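Local coordinates for protein AGR_C_4470p (PDB 2HQV) that is of unknown function but belongs to the ChuX/HutX haem-utilisation family, and so may take part in binding or handling haem, at residues E54-L59 / T133-G138; D73-E78 / E179-G184; N77-W82 / V147-A152. All blocks are in the same frame, centred on the assembly; numbering follows the deposited sequence.

Contact 1: residues E54-L59 / T133-G138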
loop_
_atom_site.group_PDB
_atom_site.type_symbol
_atom_site.label_atom_id
_atom_site.label_comp_id
_atom_site.label_asym_id
_atom_site.label_seq_id
_atom_site.Cartn_x
_atom_site.Cartn_y
_atom_site.Cartn_z
ATOM N N GLU A 54 -15.785 -10.718 -4.648
ATOM C CA GLU A 54 -17.095 -11.345 -4.520
ATOM C C GLU A 54 -18.206 -10.299 -4.529
ATOM O O GLU A 54 -19.322 -10.574 -4.965
ATOM C CB GLU A 54 -17.147 -12.191 -3.244
ATOM C CG GLU A 54 -16.141 -13.340 -3.260
ATOM C CD GLU A 54 -16.156 -14.170 -1.989
ATOM O OE1 GLU A 54 -17.226 -14.714 -1.648
ATOM O OE2 GLU A 54 -15.097 -14.281 -1.336
ATOM N N ILE A 55 -17.891 -9.097 -4.058
ATOM C CA ILE A 55 -18.857 -8.006 -4.036
ATOM C C ILE A 55 -18.905 -7.421 -5.457
ATOM O O ILE A 55 -19.949 -6.961 -5.926
ATOM C CB ILE A 55 -18.434 -6.927 -3.002
ATOM C CG1 ILE A 55 -19.645 -6.101 -2.567
ATOM C CG2 ILE A 55 -17.357 -6.022 -3.585
ATOM C CD1 ILE A 55 -20.164 -5.155 -3.610
ATOM N N LEU A 56 -17.765 -7.464 -6.138
ATOM C CA LEU A 56 -17.653 -6.981 -7.507
ATOM C C LEU A 56 -18.513 -7.853 -8.427
ATOM O O LEU A 56 -19.241 -7.346 -9.278
ATOM C CB LEU A 56 -16.185 -7.029 -7.954
ATOM C CG LEU A 56 -15.418 -5.712 -8.150
ATOM C CD1 LEU A 56 -15.604 -4.792 -6.961
ATOM C CD2 LEU A 56 -13.939 -6.026 -8.372
ATOM N N ALA A 57 -18.434 -9.168 -8.245
ATOM C CA ALA A 57 -19.210 -10.095 -9.068
ATOM C C ALA A 57 -20.712 -9.986 -8.790
ATOM O O ALA A 57 -21.528 -10.592 -9.482
ATOM C CB ALA A 57 -18.739 -11.529 -8.826
ATOM N N ILE A 58 -21.069 -9.195 -7.784
ATOM C CA ILE A 58 -22.464 -9.019 -7.401
ATOM C C ILE A 58 -23.074 -7.680 -7.851
ATOM O O ILE A 58 -24.285 -7.465 -7.737
ATOM C CB ILE A 58 -22.598 -9.233 -5.859
ATOM C CG1 ILE A 58 -22.980 -10.687 -5.583
ATOM C CG2 ILE A 58 -23.612 -8.294 -5.250
ATOM C CD1 ILE A 58 -22.022 -11.701 -6.163
ATOM N N LEU A 59 -22.235 -6.794 -8.379
ATOM C CA LEU A 59 -22.683 -5.487 -8.864
ATOM C C LEU A 59 -23.510 -5.639 -10.140
ATOM O O LEU A 59 -23.452 -6.674 -10.804
ATOM C CB LEU A 59 -21.473 -4.596 -9.160
ATOM C CG LEU A 59 -20.909 -3.635 -8.107
ATOM C CD1 LEU A 59 -20.975 -4.239 -6.724
ATOM C CD2 LEU A 59 -19.475 -3.285 -8.490
ATOM N N THR A 133 -10.090 -5.934 -13.419
ATOM C CA THR A 133 -11.502 -5.574 -13.505
ATOM C C THR A 133 -11.774 -4.086 -13.645
ATOM O O THR A 133 -11.330 -3.280 -12.822
ATOM C CB THR A 133 -12.257 -6.066 -12.259
ATOM O OG1 THR A 133 -11.929 -7.441 -12.023
ATOM C CG2 THR A 133 -13.771 -5.904 -12.453
ATOM N N PHE A 134 -12.528 -3.744 -14.688
ATOM C CA PHE A 134 -12.904 -2.365 -14.964
ATOM C C PHE A 134 -14.199 -2.106 -14.203
ATOM O O PHE A 134 -15.238 -2.700 -14.509
ATOM C CB PHE A 134 -13.117 -2.167 -16.473
ATOM C CG PHE A 134 -11.883 -2.405 -17.291
ATOM C CD1 PHE A 134 -11.417 -3.698 -17.519
ATOM C CD2 PHE A 134 -11.168 -1.331 -17.812
ATOM C CE1 PHE A 134 -10.256 -3.920 -18.253
ATOM C CE2 PHE A 134 -10.005 -1.533 -18.547
ATOM C CZ PHE A 134 -9.541 -2.830 -18.771
ATOM N N VAL A 135 -14.125 -1.230 -13.203
ATOM C CA VAL A 135 -15.275 -0.911 -12.363
ATOM C C VAL A 135 -15.867 0.452 -12.720
ATOM O O VAL A 135 -15.200 1.479 -12.637
ATOM C CB VAL A 135 -14.864 -0.948 -10.876
ATOM C CG1 VAL A 135 -16.068 -0.710 -9.977
ATOM C CG2 VAL A 135 -14.215 -2.299 -10.562
ATOM N N ASP A 136 -17.131 0.434 -13.128
ATOM C CA ASP A 136 -17.850 1.634 -13.542
ATOM C C ASP A 136 -19.147 1.667 -12.732
ATOM O O ASP A 136 -20.122 1.008 -13.086
ATOM C CB ASP A 136 -18.151 1.535 -15.048
ATOM C CG ASP A 136 -18.929 2.726 -15.584
ATOM O OD1 ASP A 136 -19.441 3.536 -14.776
ATOM O OD2 ASP A 136 -19.029 2.845 -16.828
ATOM N N ARG A 137 -19.141 2.422 -11.643
ATOM C CA ARG A 137 -20.312 2.487 -10.797
ATOM C C ARG A 137 -20.478 3.780 -10.039
ATOM O O ARG A 137 -19.555 4.583 -9.895
ATOM C CB ARG A 137 -20.305 1.352 -9.776
ATOM C CG ARG A 137 -19.060 1.307 -8.915
ATOM C CD ARG A 137 -19.092 0.125 -7.962
ATOM N NE ARG A 137 -19.992 0.347 -6.832
ATOM C CZ ARG A 137 -19.657 0.997 -5.718
ATOM N NH1 ARG A 137 -18.434 1.492 -5.565
ATOM N NH2 ARG A 137 -20.557 1.167 -4.760
ATOM N N GLY A 138 -21.693 3.957 -9.545
ATOM C CA GLY A 138 -22.017 5.123 -8.760
ATOM C C GLY A 138 -21.269 5.033 -7.448
ATOM O O GLY A 138 -21.288 4.014 -6.762
#
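L56 and L59 carry helix 52-56 and the turn that follows onto one face of the antiparallel six-stranded sheet of this ChuX/HutX-family protein, where T133, V135 and R137 of strand 129-139 receive them. A type I beta turn from L56 to L59, with L59 N hydrogen-bonded to L56 O at 3.2 Å, presents both leucines to the strand.

L56 supplies the purely hydrocarbon part. Its CD2 lies 4.1 Å from T133 CG2 and 4.3 Å from V135 CG2, while W148 of strand 142-151 packs on both L56 and V135. Threonine suits this place because its two branches divide the work: the methyl, anti to the backbone N, meets the leucine, while OG1 hydrogen-bonds S66 OG on the neighbouring strand 64-68.

The second kind of packing sets a leucine against the chain of an arginine. R137 and L59 cross at nearly a right angle, and a bend at chi3 (-76°) turns the guanidinium away from the line of the CB-CG-CD shaft. Arginine thus offers its CD methylene to the leucine while NH2 hydrogen-bonds K36 O: L59 CD2 rests 3.5 Å from R137 CD and 4.0 Å from R137 NE.

Contact 2: residues D73-E78 / E179-G184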
loop_
_atom_site.group_PDB
_atom_site.type_symbol
_atom_site.label_atom_id
_atom_site.label_comp_id
_atom_site.label_asym_id
_atom_site.label_seq_id
_atom_site.Cartn_x
_atom_site.Cartn_y
_atom_site.Cartn_z
ATOM N N ASP A 73 0.163 -6.423 -19.547
ATOM C CA ASP A 73 1.005 -5.529 -20.344
ATOM C C ASP A 73 0.233 -4.659 -21.338
ATOM O O ASP A 73 0.517 -3.470 -21.479
ATOM C CB ASP A 73 2.055 -6.349 -21.099
ATOM C CG ASP A 73 3.244 -6.710 -20.235
ATOM O OD1 ASP A 73 3.045 -7.119 -19.074
ATOM O OD2 ASP A 73 4.384 -6.586 -20.724
ATOM N N ALA A 74 -0.732 -5.246 -22.038
ATOM C CA ALA A 74 -1.511 -4.492 -23.017
ATOM C C ALA A 74 -2.308 -3.382 -22.341
ATOM O O ALA A 74 -2.381 -2.251 -22.839
ATOM C CB ALA A 74 -2.460 -5.423 -23.770
ATOM N N ILE A 75 -2.907 -3.707 -21.202
ATOM C CA ILE A 75 -3.706 -2.737 -20.472
ATOM C C ILE A 75 -2.840 -1.627 -19.888
ATOM O O ILE A 75 -3.201 -0.449 -19.961
ATOM C CB ILE A 75 -4.544 -3.443 -19.380
ATOM C CG1 ILE A 75 -5.607 -4.317 -20.065
ATOM C CG2 ILE A 75 -5.197 -2.415 -18.451
ATOM C CD1 ILE A 75 -6.412 -5.218 -19.125
ATOM N N TRP A 76 -1.694 -1.992 -19.324
ATOM C CA TRP A 76 -0.792 -0.991 -18.766
ATOM C C TRP A 76 -0.325 -0.046 -19.878
ATOM O O TRP A 76 -0.333 1.169 -19.711
ATOM C CB TRP A 76 0.417 -1.669 -18.116
ATOM C CG TRP A 76 1.322 -0.719 -17.420
ATOM C CD1 TRP A 76 2.409 -0.083 -17.949
ATOM C CD2 TRP A 76 1.212 -0.266 -16.063
ATOM N NE1 TRP A 76 2.980 0.737 -17.008
ATOM C CE2 TRP A 76 2.265 0.650 -15.843
ATOM C CE3 TRP A 76 0.319 -0.537 -15.016
ATOM C CZ2 TRP A 76 2.462 1.290 -14.610
ATOM C CZ3 TRP A 76 0.512 0.100 -13.787
ATOM C CH2 TRP A 76 1.574 1.008 -13.600
ATOM N N ASN A 77 0.085 -0.609 -21.012
ATOM C CA ASN A 77 0.547 0.208 -22.136
ATOM C C ASN A 77 -0.577 1.140 -22.589
ATOM O O ASN A 77 -0.355 2.316 -22.883
ATOM C CB ASN A 77 0.978 -0.680 -23.308
ATOM C CG ASN A 77 1.337 0.127 -24.544
ATOM O OD1 ASN A 77 2.288 0.911 -24.531
ATOM N ND2 ASN A 77 0.570 -0.053 -25.620
ATOM N N GLU A 78 -1.784 0.597 -22.637
ATOM C CA GLU A 78 -2.960 1.353 -23.036
ATOM C C GLU A 78 -3.155 2.553 -22.103
ATOM O O GLU A 78 -3.281 3.699 -22.551
ATOM C CB GLU A 78 -4.192 0.443 -22.977
ATOM C CG GLU A 78 -5.402 0.967 -23.705
ATOM C CD GLU A 78 -5.229 0.917 -25.211
ATOM O OE1 GLU A 78 -5.248 -0.197 -25.780
ATOM O OE2 GLU A 78 -5.065 1.991 -25.820
ATOM N N GLU A 179 -13.843 3.790 -21.232
ATOM C CA GLU A 179 -15.050 3.134 -21.731
ATOM C C GLU A 179 -14.742 2.243 -22.934
ATOM O O GLU A 179 -15.217 1.113 -23.025
ATOM C CB GLU A 179 -16.083 4.188 -22.120
ATOM C CG GLU A 179 -16.401 5.174 -21.001
ATOM C CD GLU A 179 -17.489 6.154 -21.387
ATOM O OE1 GLU A 179 -17.460 6.642 -22.536
ATOM O OE2 GLU A 179 -18.366 6.443 -20.541
ATOM N N GLU A 180 -13.937 2.773 -23.849
ATOM C CA GLU A 180 -13.524 2.071 -25.057
ATOM C C GLU A 180 -12.838 0.750 -24.692
ATOM O O GLU A 180 -13.219 -0.317 -25.167
ATOM C CB GLU A 180 -12.559 2.972 -25.828
ATOM C CG GLU A 180 -12.141 2.490 -27.198
ATOM C CD GLU A 180 -10.963 3.297 -27.733
ATOM O OE1 GLU A 180 -10.983 4.541 -27.598
ATOM O OE2 GLU A 180 -10.020 2.691 -28.288
ATOM N N LEU A 181 -11.819 0.828 -23.847
ATOM C CA LEU A 181 -11.094 -0.367 -23.432
ATOM C C LEU A 181 -12.004 -1.343 -22.675
ATOM O O LEU A 181 -12.017 -2.548 -22.966
ATOM C CB LEU A 181 -9.897 0.027 -22.563
ATOM C CG LEU A 181 -8.966 -1.102 -22.125
ATOM C CD1 LEU A 181 -8.402 -1.821 -23.359
ATOM C CD2 LEU A 181 -7.853 -0.529 -21.279
ATOM N N ARG A 182 -12.769 -0.819 -21.713
ATOM C CA ARG A 182 -13.693 -1.638 -20.920
ATOM C C ARG A 182 -14.739 -2.330 -21.805
ATOM O O ARG A 182 -14.995 -3.524 -21.643
ATOM C CB ARG A 182 -14.387 -0.772 -19.854
ATOM C CG ARG A 182 -15.338 -1.525 -18.898
ATOM C CD ARG A 182 -16.752 -1.723 -19.454
ATOM N NE ARG A 182 -17.608 -0.545 -19.301
ATOM C CZ ARG A 182 -17.537 0.539 -20.061
ATOM N NH1 ARG A 182 -16.645 0.600 -21.038
ATOM N NH2 ARG A 182 -18.356 1.562 -19.853
ATOM N N ASP A 183 -15.338 -1.588 -22.737
ATOM C CA ASP A 183 -16.351 -2.170 -23.625
ATOM C C ASP A 183 -15.813 -3.392 -24.374
ATOM O O ASP A 183 -16.526 -4.378 -24.560
ATOM C CB ASP A 183 -16.839 -1.146 -24.660
ATOM C CG ASP A 183 -17.660 -0.037 -24.046
ATOM O OD1 ASP A 183 -18.192 -0.228 -22.931
ATOM O OD2 ASP A 183 -17.787 1.025 -24.696
ATOM N N GLY A 184 -14.556 -3.310 -24.802
ATOM C CA GLY A 184 -13.940 -4.404 -25.534
ATOM C C GLY A 184 -13.869 -5.729 -24.800
ATOM O O GLY A 184 -13.743 -6.787 -25.424
#
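The flat carboxylate of E78 lies beyond the CB and CG atoms with which this glutamate touches L181, so the methylenes, and not the charged group, make the contact. The other charged flat group, the guanidinium of R182, belongs to another side of helix 172-185, where its NH1 forms a salt bridge with D183 OD1, although the exact placement of that aspartate carboxylate is uncertain.

Between the helices the contact is carried by L181. Both of its methyls approach E78 CG, CD2 at 3.8 Å and CD1 at 4.1 Å, the leucine and the glutamate lying alongside one another but pointing opposite ways. A bend in the glutamate at chi2 (71°) turns its carboxylate out of the line of its first methylenes, so a residue at an exposed position gives its hydrocarbon part to the interface and keeps its charge at the border. E78 OE2 and E180 OE2 stand 5.6 Å apart, and two like charges at that spacing might repel mildly. Deeper in, L181 CD2 lies 4.3 Å from I75 CG2, a branched residue suited to the buried side of its helix.

Helices 72-79 and 172-185 thus pack against each other on the same face of the six-stranded sheet. I75 rests on I132 and F134 of strand 129-139, A67 of strand 64-68 and F149 of strand 142-151; L181 shares F134 and also packs on W82.

Contact 3: residues N77-W82 / V147-A152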
loop_
_atom_site.group_PDB
_atom_site.type_symbol
_atom_site.label_atom_id
_atom_site.label_comp_id
_atom_site.label_asym_id
_atom_site.label_seq_id
_atom_site.Cartn_x
_atom_site.Cartn_y
_atom_site.Cartn_z
ATOM N N ASN A 77 0.085 -0.609 -21.012
ATOM C CA ASN A 77 0.547 0.208 -22.136
ATOM C C ASN A 77 -0.577 1.140 -22.589
ATOM O O ASN A 77 -0.355 2.316 -22.883
ATOM C CB ASN A 77 0.978 -0.680 -23.308
ATOM C CG ASN A 77 1.337 0.127 -24.544
ATOM O OD1 ASN A 77 2.288 0.911 -24.531
ATOM N ND2 ASN A 77 0.570 -0.053 -25.620
ATOM N N GLU A 78 -1.784 0.597 -22.637
ATOM C CA GLU A 78 -2.960 1.353 -23.036
ATOM C C GLU A 78 -3.155 2.553 -22.103
ATOM O O GLU A 78 -3.281 3.699 -22.551
ATOM C CB GLU A 78 -4.192 0.443 -22.977
ATOM C CG GLU A 78 -5.402 0.967 -23.705
ATOM C CD GLU A 78 -5.229 0.917 -25.211
ATOM O OE1 GLU A 78 -5.248 -0.197 -25.780
ATOM O OE2 GLU A 78 -5.065 1.991 -25.820
HETATM N N MSE A 79 -3.163 2.290 -20.802
HETATM C CA MSE A 79 -3.369 3.358 -19.826
HETATM C C MSE A 79 -2.262 4.411 -19.824
HETATM O O MSE A 79 -2.501 5.562 -19.466
HETATM C CB MSE A 79 -3.537 2.766 -18.425
HETATM C CG MSE A 79 -4.748 1.847 -18.305
HETATM SE SE MSE A 79 -5.065 1.285 -16.471
HETATM C CE MSE A 79 -3.428 0.278 -16.168
ATOM N N ARG A 80 -1.054 4.024 -20.221
ATOM C CA ARG A 80 0.046 4.980 -20.262
ATOM C C ARG A 80 -0.269 6.119 -21.234
ATOM O O ARG A 80 0.338 7.183 -21.170
ATOM C CB ARG A 80 1.348 4.289 -20.683
ATOM C CG ARG A 80 1.904 3.327 -19.640
ATOM C CD ARG A 80 3.291 2.855 -20.024
ATOM N NE ARG A 80 4.162 3.997 -20.267
ATOM C CZ ARG A 80 4.607 4.354 -21.466
ATOM N NH1 ARG A 80 4.273 3.649 -22.543
ATOM N NH2 ARG A 80 5.368 5.433 -21.592
ATOM N N GLY A 81 -1.224 5.893 -22.130
ATOM C CA GLY A 81 -1.585 6.929 -23.083
ATOM C C GLY A 81 -2.778 7.740 -22.616
ATOM O O GLY A 81 -3.226 8.647 -23.315
ATOM N N TRP A 82 -3.282 7.428 -21.424
ATOM C CA TRP A 82 -4.448 8.121 -20.875
ATOM C C TRP A 82 -4.144 9.469 -20.234
ATOM O O TRP A 82 -5.061 10.200 -19.871
ATOM C CB TRP A 82 -5.150 7.242 -19.836
ATOM C CG TRP A 82 -5.829 6.007 -20.370
ATOM C CD1 TRP A 82 -5.757 5.499 -21.640
ATOM C CD2 TRP A 82 -6.662 5.109 -19.626
ATOM N NE1 TRP A 82 -6.495 4.342 -21.728
ATOM C CE2 TRP A 82 -7.061 4.078 -20.508
ATOM C CE3 TRP A 82 -7.109 5.075 -18.297
ATOM C CZ2 TRP A 82 -7.890 3.018 -20.103
ATOM C CZ3 TRP A 82 -7.935 4.017 -17.890
ATOM C CH2 TRP A 82 -8.316 3.005 -18.796
ATOM N N VAL A 147 -9.699 0.996 -12.823
ATOM C CA VAL A 147 -9.214 -0.294 -13.284
ATOM C C VAL A 147 -8.539 -0.983 -12.097
ATOM O O VAL A 147 -7.529 -0.505 -11.570
ATOM C CB VAL A 147 -8.207 -0.131 -14.439
ATOM C CG1 VAL A 147 -7.812 -1.503 -14.986
ATOM C CG2 VAL A 147 -8.822 0.729 -15.544
ATOM N N TRP A 148 -9.120 -2.104 -11.683
ATOM C CA TRP A 148 -8.629 -2.872 -10.550
ATOM C C TRP A 148 -7.772 -4.070 -10.955
ATOM O O TRP A 148 -8.247 -4.973 -11.638
ATOM C CB TRP A 148 -9.813 -3.401 -9.731
ATOM C CG TRP A 148 -10.660 -2.355 -9.059
ATOM C CD1 TRP A 148 -10.978 -1.112 -9.537
ATOM C CD2 TRP A 148 -11.341 -2.488 -7.806
ATOM N NE1 TRP A 148 -11.809 -0.465 -8.655
ATOM C CE2 TRP A 148 -12.046 -1.285 -7.584
ATOM C CE3 TRP A 148 -11.416 -3.505 -6.841
ATOM C CZ2 TRP A 148 -12.831 -1.075 -6.444
ATOM C CZ3 TRP A 148 -12.196 -3.294 -5.703
ATOM C CH2 TRP A 148 -12.887 -2.087 -5.515
ATOM N N PHE A 149 -6.515 -4.082 -10.535
ATOM C CA PHE A 149 -5.660 -5.224 -10.819
ATOM C C PHE A 149 -5.843 -6.128 -9.597
ATOM O O PHE A 149 -5.416 -5.790 -8.496
ATOM C CB PHE A 149 -4.207 -4.778 -10.996
ATOM C CG PHE A 149 -3.949 -4.115 -12.322
ATOM C CD1 PHE A 149 -4.582 -2.918 -12.644
ATOM C CD2 PHE A 149 -3.130 -4.719 -13.273
ATOM C CE1 PHE A 149 -4.411 -2.327 -13.897
ATOM C CE2 PHE A 149 -2.950 -4.140 -14.532
ATOM C CZ PHE A 149 -3.593 -2.940 -14.844
HETATM N N MSE A 150 -6.520 -7.255 -9.801
HETATM C CA MSE A 150 -6.821 -8.200 -8.720
HETATM C C MSE A 150 -5.758 -9.271 -8.499
HETATM O O MSE A 150 -5.090 -9.698 -9.440
HETATM C CB MSE A 150 -8.141 -8.924 -9.002
HETATM C CG MSE A 150 -9.277 -8.054 -9.516
HETATM SE SE MSE A 150 -9.800 -6.706 -8.252
HETATM C CE MSE A 150 -10.301 -7.834 -6.738
ATOM N N ASN A 151 -5.616 -9.710 -7.251
ATOM C CA ASN A 151 -4.670 -10.771 -6.929
ATOM C C ASN A 151 -5.453 -12.087 -6.837
ATOM O O ASN A 151 -6.673 -12.103 -7.014
ATOM C CB ASN A 151 -3.940 -10.495 -5.607
ATOM C CG ASN A 151 -4.890 -10.284 -4.438
ATOM O OD1 ASN A 151 -5.898 -10.976 -4.306
ATOM N ND2 ASN A 151 -4.558 -9.333 -3.573
ATOM N N ALA A 152 -4.758 -13.185 -6.559
ATOM C CA ALA A 152 -5.404 -14.489 -6.467
ATOM C C ALA A 152 -6.377 -14.589 -5.296
ATOM O O ALA A 152 -7.273 -15.432 -5.301
ATOM C CB ALA A 152 -4.346 -15.595 -6.369
#
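M79 reaches V147 and F149 through a chain that first runs straight and then turns: CG lies anti to the carbonyl carbon, chi2 is extended at -173°, and chi3 (-64°) folds the terminal methyl CE over toward the phenylalanine. F149, with chi1 at -76°, comes from the opposite direction to meet it.

Selenomethionine at position 79 therefore makes two contacts at once. SE sits 3.9 Å from V147 CG2 and 4.0 Å from V147 CB, a fit against the branch point of the valine. CE meets the edge of the F149 ring near its plane, 3.5 Å from CZ. The same V147 CG2 lies 4.0 Å from W82 CH2, reaching the outer corner of the indole at a slant. The type I turn from M79 to W82, closed by a hydrogen bond from W82 N to M79 O at 2.8 Å, folds the tryptophan back against M79, whose CG lies over one indole face near its rim, 3.6 Å above the plane.

Around this cluster the F149 ring stacks with F158, and W82 also packs on F178 of helix 172-185. Every touching residue is buried, and the meeting is purely apolar. The long unbranched chain of methionine, here as selenomethionine, suits such a place because it can follow the outline of both a rigid ring and a branched valine; the adhesion of helix to sheet here rests on shape and dispersion, with no directional bond across it.

All three contacts attach helical segments to the same antiparallel sheet or to each other above it. Contact 1 lies on one face of strand 129-139; F134 of that strand points to the other face, where it touches I75, L181 and R182 of contact 2 and V147 of contact 3. Backbone pairing of T133 with W148 ties contacts 1 and 3 directly. Contacts 2 and 3 both use helix 72-79: I75 and E78 face L181, M79 faces the sheet. Contact 3 is wholly buried and apolar. Contact 1 is largely buried too, but admits an arginine and a threonine with polar partners outside it. Contact 2, helix against helix, is the most peripheral, with glutamate methylenes beside leucine at its solvent-facing side.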